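PDB 4J32: putative periplasmic protein from Salmonella enterica subsp. enterica serovar Typhimurium, which probably acts as Tai4, the periplasmic immunity protein that binds and inhibits the type VI secretion effector Tae4, a papain-like peptidoglycan hydrolase. Local coordinates for residues 15-18 with 19-23; 33-36 with 37-41; 27-30 with 31-34. One frame throughout, in Å; residues are numbered along the deposited sequence.

The three contacts cover two consecutive helices, 10-26 and 30-46, and the loop that joins them. Contact 1 lies in the middle of helix 10-26, its centre about 2 Å from that of the chain; contact 3 turns the chain through residues 27-30 into helix 30-46, and contact 2 continues along that helix, sharing Lys33 and Asn34 with contact 3. The centres of contacts 1 and 2 are about 9 Å apart, and the two touch directly, Trp17 CD1 standing 3.0 Å from Ala40 O. All three also meet the second subunit. Lys33 and Arg37, with Leu25, line a pocket that holds 2-ethoxyethanol, probably from the crystallisation liquor.

Contact 1: residues 15-18 with 19-23; sequences KNWA and LSHCL
Trp17 and His21, one helical turn apart, lay their rings over each other as an offset stack. The six-membered ring of Trp17 and the imidazole of His21 have centroids 4.4 Å apart and planes only 13° from parallel. Trp17 CH2 sits over one face of the imidazole toward its rim, 3.3 Å from His21 CG, while His21 CB lies over the indole face in a CH-pi contact, 3.6 Å from the centroid of its six-membered ring. Both side chains have CG opposite the backbone N (chi1 -165° for Trp17, 179° for His21), and this shared torsion sends them out alongside each other, so that the rings can stack. His21 N also donates to Trp17 O over 2.9 Å, a regular helical bond linking the same two residues. The imidazole is held from its far end as well: NE2 is hydrogen-bonded to Asp58 OD1, a second-shell carboxylate that would probably favour a protonated ring.

On another side of the helix, Asn16 O accepts from Ser20 N at 3.1 Å. In the conformer described, one of two for this serine, Ser20 OG folds back to donate to Asn16 O as well, over 2.9 Å and from the opposite face of the carbonyl plane.

The segment is the middle of helix 10-26, packed against the other four helices on part of its surface and against the second subunit on another, where Leu19 meets Leu19 of that subunit. Trp17 meets Tyr54 edge-to-face and packs on Ala40 of helix 30-46; Ala18 rests on Ile57, Phe85 and Leu91 of three other helices. Cys22 is disulfide-bonded to Cys82, joining helix 10-26 to helix 78-86.

Contact 2: residues 33-36 with 37-41; sequences KNDA and RATAS
Thr39 grips the carbonyl of Asp35 twice. Its OG1 and its backbone N both donate to Asp35 O, each over 2.9 Å, and they arrive from opposite faces of the carbonyl plane. The hydroxyl stands 37° above that plane, well off the lone pairs, whereas the amide is less tilted. With chi1 at -65°, Thr39 OG1 lies beside its own N and faces back down the helix, while CG2 takes the position opposite N. The hydroxyl thus bonds within its own helix.

The carboxylate of Asp35 turns elsewhere. Its OD2 remains 3.7 Å from Thr39 OG1, and its bonds go to the second subunit, OD2 with Thr79 OG1 and OD1 with Asn78 N, so that the buried carboxylate, probably charged, finds its partners there.

On another side of the same turn, a water joins Asn34 to Arg37: it donates to Asn34 OD1 over 3.0 Å and accepts from Arg37 NH1 over 3.1 Å. The Arg37 chain is extended from CG to NE, its CG passing 3.4 Å from Lys33 O, which also accepts from Arg37 N. Arg37 NH2 binds the 2-ethoxyethanol.

Ala38 and Thr39 meet Ser75 and Thr79 of the second subunit, while Arg37 and Ser41 touch Gln54 of the partner protein, probably the Tae4 effector, so this helix touches both. Small residues form the flank toward helix 10-26: Ala36 packs on Ala24, and Ala40 on Trp17 and Ser20, bringing helices 10-26 and 30-46 close together.

Contact 3: residues 27-30 with 31-34; sequences YKDD and VVKN
An Asp N-cap starts helix 30-46, just after the chain has left helix 10-26. Asp29, the capping residue, has CG opposite its own N (chi1 175°), which curls the carboxylate round to the first turn of the helix. There OD2 accepts a fairly straight bond from Val32 N over 3.0 Å, on its anti side and 27° out of the carboxylate plane. The helix start would probably favour a negative charge, but Asp29 OD1 of the second subunit lies close to OD1, which would work against it and may raise the pKa. The carbonyl of the same residue takes Lys33 N, and Asp30 O takes Asn34 N at 2.8 Å, the first bonds of the regular helical pattern.

Next to the cap, Val32 CG1 presses obliquely against the Tyr27 ring, 3.3 Å from CD2. Around this pair the second subunit contributes its own Tyr27 and Val32, the two tyrosine rings meeting at a steep angle. Tyr27 OH is hydrogen-bonded to Thr79 within its own chain.

The Lys33 side chain folds back over the loop. It bends at chi3 (92°) and again at chi4, curling over the carbonyls of Tyr27 and Lys28, with CD 3.3 Å from Lys28 O. NZ donates to Ala24 O in the last turn of helix 10-26 and to Tyr27 O, 2.9 Å away and nearly in line with that carbonyl.

Contact 1: residues 15-18 with 19-23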
ATOM      1  N   LYS B  15       5.824   1.950  12.201  1.00 16.96           N
ATOM      2  CA  LYS B  15       4.941   1.008  11.509  1.00 17.39           C
ATOM      3  C   LYS B  15       4.455   1.606  10.172  1.00 16.78           C
ATOM      4  O   LYS B  15       4.393   0.908   9.170  1.00 16.76           O
ATOM      5  CB  LYS B  15       3.766   0.631  12.411  1.00 19.36           C
ATOM      6  CG  LYS B  15       4.188  -0.240  13.615  1.00 22.09           C
ATOM      7  CD  LYS B  15       3.139  -0.235  14.724  1.00 28.64           C
ATOM      8  CE  LYS B  15       3.634  -1.048  15.944  1.00 30.95           C
ATOM      9  NZ  LYS B  15       2.594  -1.171  17.003  1.00 36.78           N
ATOM     10  N   ASN B  16       4.180   2.905  10.154  1.00 16.81           N
ATOM     11  CA  ASN B  16       3.757   3.575   8.906  1.00 16.41           C
ATOM     12  C   ASN B  16       4.873   3.581   7.892  1.00 16.49           C
ATOM     13  O   ASN B  16       4.635   3.350   6.692  1.00 16.64           O
ATOM     14  CB  ASN B  16       3.273   5.010   9.161  1.00 16.72           C
ATOM     15  CG  ASN B  16       1.971   5.086   9.948  1.00 17.12           C
ATOM     16  OD1 ASN B  16       1.292   4.090  10.192  1.00 17.89           O
ATOM     17  ND2 ASN B  16       1.621   6.299  10.365  1.00 18.43           N
ATOM     18  N   TRP B  17       6.095   3.873   8.375  1.00 15.99           N
ATOM     19  CA  TRP B  17       7.304   3.765   7.572  1.00 16.20           C
ATOM     20  C   TRP B  17       7.463   2.358   7.011  1.00 16.19           C
ATOM     21  O   TRP B  17       7.729   2.185   5.827  1.00 15.31           O
ATOM     22  CB  TRP B  17       8.569   4.178   8.370  1.00 15.66           C
ATOM     23  CG  TRP B  17       9.746   4.405   7.446  1.00 17.47           C
ATOM     24  CD1 TRP B  17      10.127   5.595   6.908  1.00 17.65           C
ATOM     25  CD2 TRP B  17      10.645   3.420   6.924  1.00 17.73           C
ATOM     26  NE1 TRP B  17      11.208   5.423   6.088  1.00 16.52           N
ATOM     27  CE2 TRP B  17      11.550   4.096   6.072  1.00 17.42           C
ATOM     28  CE3 TRP B  17      10.786   2.030   7.107  1.00 18.24           C
ATOM     29  CZ2 TRP B  17      12.595   3.435   5.391  1.00 16.59           C
ATOM     30  CZ3 TRP B  17      11.813   1.370   6.429  1.00 17.17           C
ATOM     31  CH2 TRP B  17      12.717   2.072   5.585  1.00 18.29           C
ATOM     32  N   ALA B  18       7.331   1.351   7.871  1.00 15.83           N
ATOM     33  CA  ALA B  18       7.493  -0.032   7.426  1.00 16.57           C
ATOM     34  C   ALA B  18       6.556  -0.351   6.237  1.00 16.55           C
ATOM     35  O   ALA B  18       6.988  -0.918   5.207  1.00 16.90           O
ATOM     36  CB  ALA B  18       7.237  -0.992   8.612  1.00 16.57           C
ATOM     37  N   LEU B  19       5.289   0.013   6.376  1.00 16.44           N
ATOM     38  CA  LEU B  19       4.311  -0.273   5.337  1.00 17.12           C
ATOM     39  C   LEU B  19       4.631   0.455   4.014  1.00 16.85           C
ATOM     40  O   LEU B  19       4.684  -0.185   2.944  1.00 16.57           O
ATOM     41  CB  LEU B  19       2.903   0.071   5.827  1.00 17.13           C
ATOM     42  CG  LEU B  19       1.772  -0.063   4.794  1.00 18.72           C
ATOM     43  CD1 LEU B  19       1.740  -1.500   4.160  1.00 20.37           C
ATOM     44  CD2 LEU B  19       0.447   0.281   5.496  1.00 19.09           C
ATOM     45  N   SER B  20       4.861   1.769   4.092  1.00 16.96           N
ATOM     46  CA  SER B  20       5.124   2.541   2.876  0.60 17.34           C
ATOM     47  C   SER B  20       6.425   2.118   2.211  1.00 17.43           C
ATOM     48  O   SER B  20       6.471   2.025   0.979  1.00 17.91           O
ATOM     49  CB  SER B  20       5.079   4.058   3.109  0.60 18.15           C
ATOM     50  OG  SER B  20       5.775   4.413   4.281  0.60 17.32           O
ATOM     51  N   HIS B  21       7.458   1.834   3.011  1.00 17.80           N
ATOM     52  CA  HIS B  21       8.721   1.360   2.452  1.00 17.41           C
ATOM     53  C   HIS B  21       8.529   0.030   1.710  1.00 17.92           C
ATOM     54  O   HIS B  21       9.052  -0.153   0.607  1.00 17.31           O
ATOM     55  CB  HIS B  21       9.793   1.215   3.535  1.00 17.26           C
ATOM     56  CG  HIS B  21      11.097   0.714   3.008  1.00 17.57           C
ATOM     57  ND1 HIS B  21      11.918   1.481   2.211  1.00 17.82           N
ATOM     58  CD2 HIS B  21      11.708  -0.484   3.143  1.00 18.98           C
ATOM     59  CE1 HIS B  21      12.990   0.777   1.888  1.00 20.47           C
ATOM     60  NE2 HIS B  21      12.874  -0.428   2.424  1.00 20.43           N
ATOM     61  N   CYS B  22       7.788  -0.887   2.325  1.00 17.86           N
ATOM     62  CA  CYS B  22       7.565  -2.188   1.688  1.00 18.21           C
ATOM     63  C   CYS B  22       6.831  -2.014   0.348  1.00 17.99           C
ATOM     64  O   CYS B  22       7.172  -2.664  -0.658  1.00 17.60           O
ATOM     65  CB  CYS B  22       6.774  -3.087   2.622  1.00 18.77           C
ATOM     66  SG  CYS B  22       6.466  -4.730   1.940  1.00 20.07           S
ATOM     67  N   LEU B  23       5.850  -1.118   0.330  1.00 17.54           N
ATOM     68  CA  LEU B  23       5.108  -0.850  -0.919  1.00 18.30           C
ATOM     69  C   LEU B  23       6.052  -0.275  -1.991  1.00 19.38           C
ATOM     70  O   LEU B  23       5.971  -0.647  -3.173  1.00 20.49           O
ATOM     71  CB  LEU B  23       3.915   0.070  -0.630  1.00 17.90           C
ATOM     72  CG  LEU B  23       2.807  -0.499   0.263  1.00 17.08           C
ATOM     73  CD1 LEU B  23       1.779   0.611   0.656  1.00 18.84           C
ATOM     74  CD2 LEU B  23       2.099  -1.708  -0.440  1.00 18.55           C
TER

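Contact 2: residues 33-36 with 37-41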
ATOM      1  N   LYS B  33       6.184   3.753  -7.020  1.00 21.67           N
ATOM      2  CA  LYS B  33       7.375   3.567  -6.152  1.00 21.90           C
ATOM      3  C   LYS B  33       7.801   4.906  -5.554  1.00 20.93           C
ATOM      4  O   LYS B  33       8.075   4.981  -4.366  1.00 20.99           O
ATOM      5  CB  LYS B  33       8.583   3.007  -6.938  1.00 23.67           C
ATOM      6  CG  LYS B  33       8.452   1.551  -7.326  1.00 25.74           C
ATOM      7  CD  LYS B  33       9.663   1.053  -8.182  1.00 26.93           C
ATOM      8  CE  LYS B  33      10.755   0.449  -7.323  1.00 28.81           C
ATOM      9  NZ  LYS B  33      10.246  -0.685  -6.491  1.00 27.43           N
ATOM     10  N   ASN B  34       7.851   5.952  -6.377  1.00 20.70           N
ATOM     11  CA  ASN B  34       8.285   7.267  -5.887  1.00 21.60           C
ATOM     12  C   ASN B  34       7.320   7.843  -4.857  1.00 20.12           C
ATOM     13  O   ASN B  34       7.731   8.515  -3.915  1.00 20.24           O
ATOM     14  CB  ASN B  34       8.483   8.256  -7.036  1.00 23.62           C
ATOM     15  CG  ASN B  34       9.767   7.993  -7.807  1.00 28.09           C
ATOM     16  OD1 ASN B  34      10.776   7.558  -7.226  1.00 31.90           O
ATOM     17  ND2 ASN B  34       9.742   8.271  -9.101  1.00 29.81           N
ATOM     18  N   ASP B  35       6.039   7.566  -5.041  1.00 19.67           N
ATOM     19  CA  ASP B  35       5.001   8.020  -4.122  1.00 18.67           C
ATOM     20  C   ASP B  35       5.140   7.342  -2.753  1.00 17.75           C
ATOM     21  O   ASP B  35       5.097   8.004  -1.701  1.00 17.16           O
ATOM     22  CB  ASP B  35       3.623   7.704  -4.722  1.00 19.03           C
ATOM     23  CG  ASP B  35       2.484   8.247  -3.868  1.00 19.41           C
ATOM     24  OD1 ASP B  35       1.916   9.298  -4.252  1.00 20.89           O
ATOM     25  OD2 ASP B  35       2.197   7.625  -2.817  1.00 19.95           O
ATOM     26  N   ALA B  36       5.322   6.024  -2.765  1.00 16.96           N
ATOM     27  CA  ALA B  36       5.546   5.269  -1.545  1.00 17.00           C
ATOM     28  C   ALA B  36       6.849   5.703  -0.845  1.00 17.40           C
ATOM     29  O   ALA B  36       6.866   5.826   0.376  1.00 16.76           O
ATOM     30  CB  ALA B  36       5.515   3.750  -1.822  1.00 16.97           C
ATOM     31  N   ARG B  37       7.909   5.961  -1.609  1.00 18.01           N
ATOM     32  CA  ARG B  37       9.176   6.477  -1.043  1.00 18.11           C
ATOM     33  C   ARG B  37       8.979   7.849  -0.406  1.00 18.21           C
ATOM     34  O   ARG B  37       9.503   8.125   0.663  1.00 18.61           O
ATOM     35  CB  ARG B  37      10.238   6.616  -2.120  1.00 19.62           C
ATOM     36  CG  ARG B  37      10.856   5.340  -2.530  1.00 20.58           C
ATOM     37  CD  ARG B  37      11.921   5.670  -3.580  1.00 24.35           C
ATOM     38  NE  ARG B  37      12.736   4.497  -3.855  1.00 29.79           N
ATOM     39  CZ  ARG B  37      13.934   4.535  -4.436  1.00 35.41           C
ATOM     40  NH1 ARG B  37      14.461   5.691  -4.826  1.00 35.78           N
ATOM     41  NH2 ARG B  37      14.612   3.405  -4.632  1.00 38.75           N
ATOM     42  N   ALA B  38       8.244   8.721  -1.085  1.00 18.50           N
ATOM     43  CA  ALA B  38       8.010  10.084  -0.565  1.00 18.47           C
ATOM     44  C   ALA B  38       7.223  10.005   0.736  1.00 17.76           C
ATOM     45  O   ALA B  38       7.539  10.709   1.721  1.00 17.54           O
ATOM     46  CB  ALA B  38       7.260  10.922  -1.586  1.00 18.79           C
ATOM     47  N   THR B  39       6.199   9.149   0.733  1.00 16.84           N
ATOM     48  CA  THR B  39       5.358   8.913   1.897  1.00 16.71           C
ATOM     49  C   THR B  39       6.204   8.368   3.061  1.00 16.43           C
ATOM     50  O   THR B  39       6.122   8.868   4.192  1.00 16.41           O
ATOM     51  CB  THR B  39       4.186   7.953   1.530  1.00 16.66           C
ATOM     52  OG1 THR B  39       3.328   8.602   0.579  1.00 17.62           O
ATOM     53  CG2 THR B  39       3.366   7.555   2.777  1.00 16.02           C
ATOM     54  N   ALA B  40       7.028   7.359   2.796  1.00 15.24           N
ATOM     55  CA  ALA B  40       7.897   6.856   3.864  1.00 15.54           C
ATOM     56  C   ALA B  40       8.793   7.978   4.422  1.00 15.69           C
ATOM     57  O   ALA B  40       8.973   8.077   5.635  1.00 16.44           O
ATOM     58  CB  ALA B  40       8.742   5.660   3.383  1.00 15.10           C
ATOM     59  N   SER B  41       9.299   8.852   3.551  1.00 16.13           N
ATOM     60  CA  SER B  41      10.240   9.886   4.014  1.00 16.37           C
ATOM     61  C   SER B  41       9.535  10.843   5.016  1.00 16.17           C
ATOM     62  O   SER B  41      10.177  11.385   5.927  1.00 16.55           O
ATOM     63  CB  SER B  41      10.876  10.650   2.846  1.00 17.19           C
ATOM     64  OG  SER B  41       9.988  11.581   2.273  1.00 18.23           O
TER
HETATM   65  O   HOH W   1      13.034   8.405  -5.419  1.00 29.20           O

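Contact 3: residues 27-30 with 31-34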
ATOM      1  N   TYR B  27       6.311  -2.740  -5.730  1.00 23.31           N
ATOM      2  CA  TYR B  27       5.635  -2.259  -6.935  1.00 25.21           C
ATOM      3  C   TYR B  27       6.659  -1.832  -7.983  1.00 27.36           C
ATOM      4  O   TYR B  27       7.700  -1.286  -7.623  1.00 29.29           O
ATOM      5  CB  TYR B  27       4.757  -1.066  -6.569  1.00 24.23           C
ATOM      6  CG  TYR B  27       3.531  -1.380  -5.722  1.00 23.32           C
ATOM      7  CD1 TYR B  27       2.744  -2.530  -5.947  1.00 21.42           C
ATOM      8  CD2 TYR B  27       3.141  -0.495  -4.727  1.00 21.00           C
ATOM      9  CE1 TYR B  27       1.594  -2.773  -5.173  1.00 21.22           C
ATOM     10  CE2 TYR B  27       1.997  -0.710  -3.965  1.00 22.31           C
ATOM     11  CZ  TYR B  27       1.235  -1.854  -4.175  1.00 21.97           C
ATOM     12  OH  TYR B  27       0.113  -1.998  -3.386  1.00 20.53           O
ATOM     13  N   LYS B  28       6.359  -2.068  -9.253  1.00 28.80           N
ATOM     14  CA  LYS B  28       7.309  -1.796 -10.338  1.00 30.88           C
ATOM     15  C   LYS B  28       7.224  -0.344 -10.843  1.00 30.71           C
ATOM     16  O   LYS B  28       8.254   0.316 -11.106  1.00 31.07           O
ATOM     17  CB  LYS B  28       7.124  -2.806 -11.481  1.00 32.68           C
ATOM     18  CG  LYS B  28       8.288  -2.782 -12.477  1.00 35.35           C
ATOM     19  CD  LYS B  28       8.077  -3.600 -13.742  1.00 38.00           C
ATOM     20  CE  LYS B  28       9.331  -3.479 -14.631  1.00 41.77           C
ATOM     21  NZ  LYS B  28       9.154  -3.961 -16.032  1.00 46.52           N
ATOM     22  N   ASP B  29       6.000   0.156 -10.957  1.00 28.99           N
ATOM     23  CA  ASP B  29       5.735   1.446 -11.609  1.00 29.10           C
ATOM     24  C   ASP B  29       6.462   2.573 -10.895  1.00 28.15           C
ATOM     25  O   ASP B  29       6.367   2.692  -9.671  1.00 25.84           O
ATOM     26  CB  ASP B  29       4.227   1.714 -11.643  1.00 28.48           C
ATOM     27  CG  ASP B  29       3.892   3.081 -12.194  1.00 29.67           C
ATOM     28  OD1 ASP B  29       3.999   3.286 -13.413  1.00 31.56           O
ATOM     29  OD2 ASP B  29       3.528   3.962 -11.391  1.00 29.18           O
ATOM     30  N   ASP B  30       7.189   3.393 -11.654  1.00 29.31           N
ATOM     31  CA  ASP B  30       7.995   4.460 -11.052  1.00 29.88           C
ATOM     32  C   ASP B  30       7.195   5.499 -10.259  1.00 28.21           C
ATOM     33  O   ASP B  30       7.617   5.897  -9.177  1.00 26.48           O
ATOM     34  CB  ASP B  30       8.887   5.151 -12.077  1.00 32.59           C
ATOM     35  CG  ASP B  30      10.149   4.357 -12.373  1.00 37.63           C
ATOM     36  OD1 ASP B  30      10.551   3.514 -11.530  1.00 41.59           O
ATOM     37  OD2 ASP B  30      10.743   4.577 -13.446  1.00 43.84           O
ATOM     38  N   VAL B  31       6.050   5.917 -10.799  1.00 27.92           N
ATOM     39  CA  VAL B  31       5.192   6.897 -10.135  1.00 26.91           C
ATOM     40  C   VAL B  31       4.702   6.353  -8.778  1.00 24.50           C
ATOM     41  O   VAL B  31       4.743   7.072  -7.765  1.00 24.72           O
ATOM     42  CB  VAL B  31       4.013   7.334 -11.056  1.00 28.00           C
ATOM     43  CG1 VAL B  31       3.006   8.197 -10.299  1.00 28.38           C
ATOM     44  CG2 VAL B  31       4.538   8.076 -12.291  1.00 31.03           C
ATOM     45  N   VAL B  32       4.240   5.097  -8.755  1.00 22.44           N
ATOM     46  CA  VAL B  32       3.863   4.437  -7.480  1.00 21.39           C
ATOM     47  C   VAL B  32       5.057   4.275  -6.519  1.00 20.62           C
ATOM     48  O   VAL B  32       4.946   4.599  -5.318  1.00 18.96           O
ATOM     49  CB  VAL B  32       3.159   3.082  -7.738  1.00 20.57           C
ATOM     50  CG1 VAL B  32       2.951   2.304  -6.414  1.00 19.21           C
ATOM     51  CG2 VAL B  32       1.836   3.307  -8.506  1.00 22.56           C
ATOM     52  N   LYS B  33       6.184   3.753  -7.020  1.00 21.67           N
ATOM     53  CA  LYS B  33       7.375   3.567  -6.152  1.00 21.90           C
ATOM     54  C   LYS B  33       7.801   4.906  -5.554  1.00 20.93           C
ATOM     55  O   LYS B  33       8.075   4.981  -4.366  1.00 20.99           O
ATOM     56  CB  LYS B  33       8.583   3.007  -6.938  1.00 23.67           C
ATOM     57  CG  LYS B  33       8.452   1.551  -7.326  1.00 25.74           C
ATOM     58  CD  LYS B  33       9.663   1.053  -8.182  1.00 26.93           C
ATOM     59  CE  LYS B  33      10.755   0.449  -7.323  1.00 28.81           C
ATOM     60  NZ  LYS B  33      10.246  -0.685  -6.491  1.00 27.43           N
ATOM     61  N   ASN B  34       7.851   5.952  -6.377  1.00 20.70           N
ATOM     62  CA  ASN B  34       8.285   7.267  -5.887  1.00 21.60           C
ATOM     63  C   ASN B  34       7.320   7.843  -4.857  1.00 20.12           C
ATOM     64  O   ASN B  34       7.731   8.515  -3.915  1.00 20.24           O
ATOM     65  CB  ASN B  34       8.483   8.256  -7.036  1.00 23.62           C
ATOM     66  CG  ASN B  34       9.767   7.993  -7.807  1.00 28.09           C
ATOM     67  OD1 ASN B  34      10.776   7.558  -7.226  1.00 31.90           O
ATOM     68  ND2 ASN B  34       9.742   8.271  -9.101  1.00 29.81           N
TER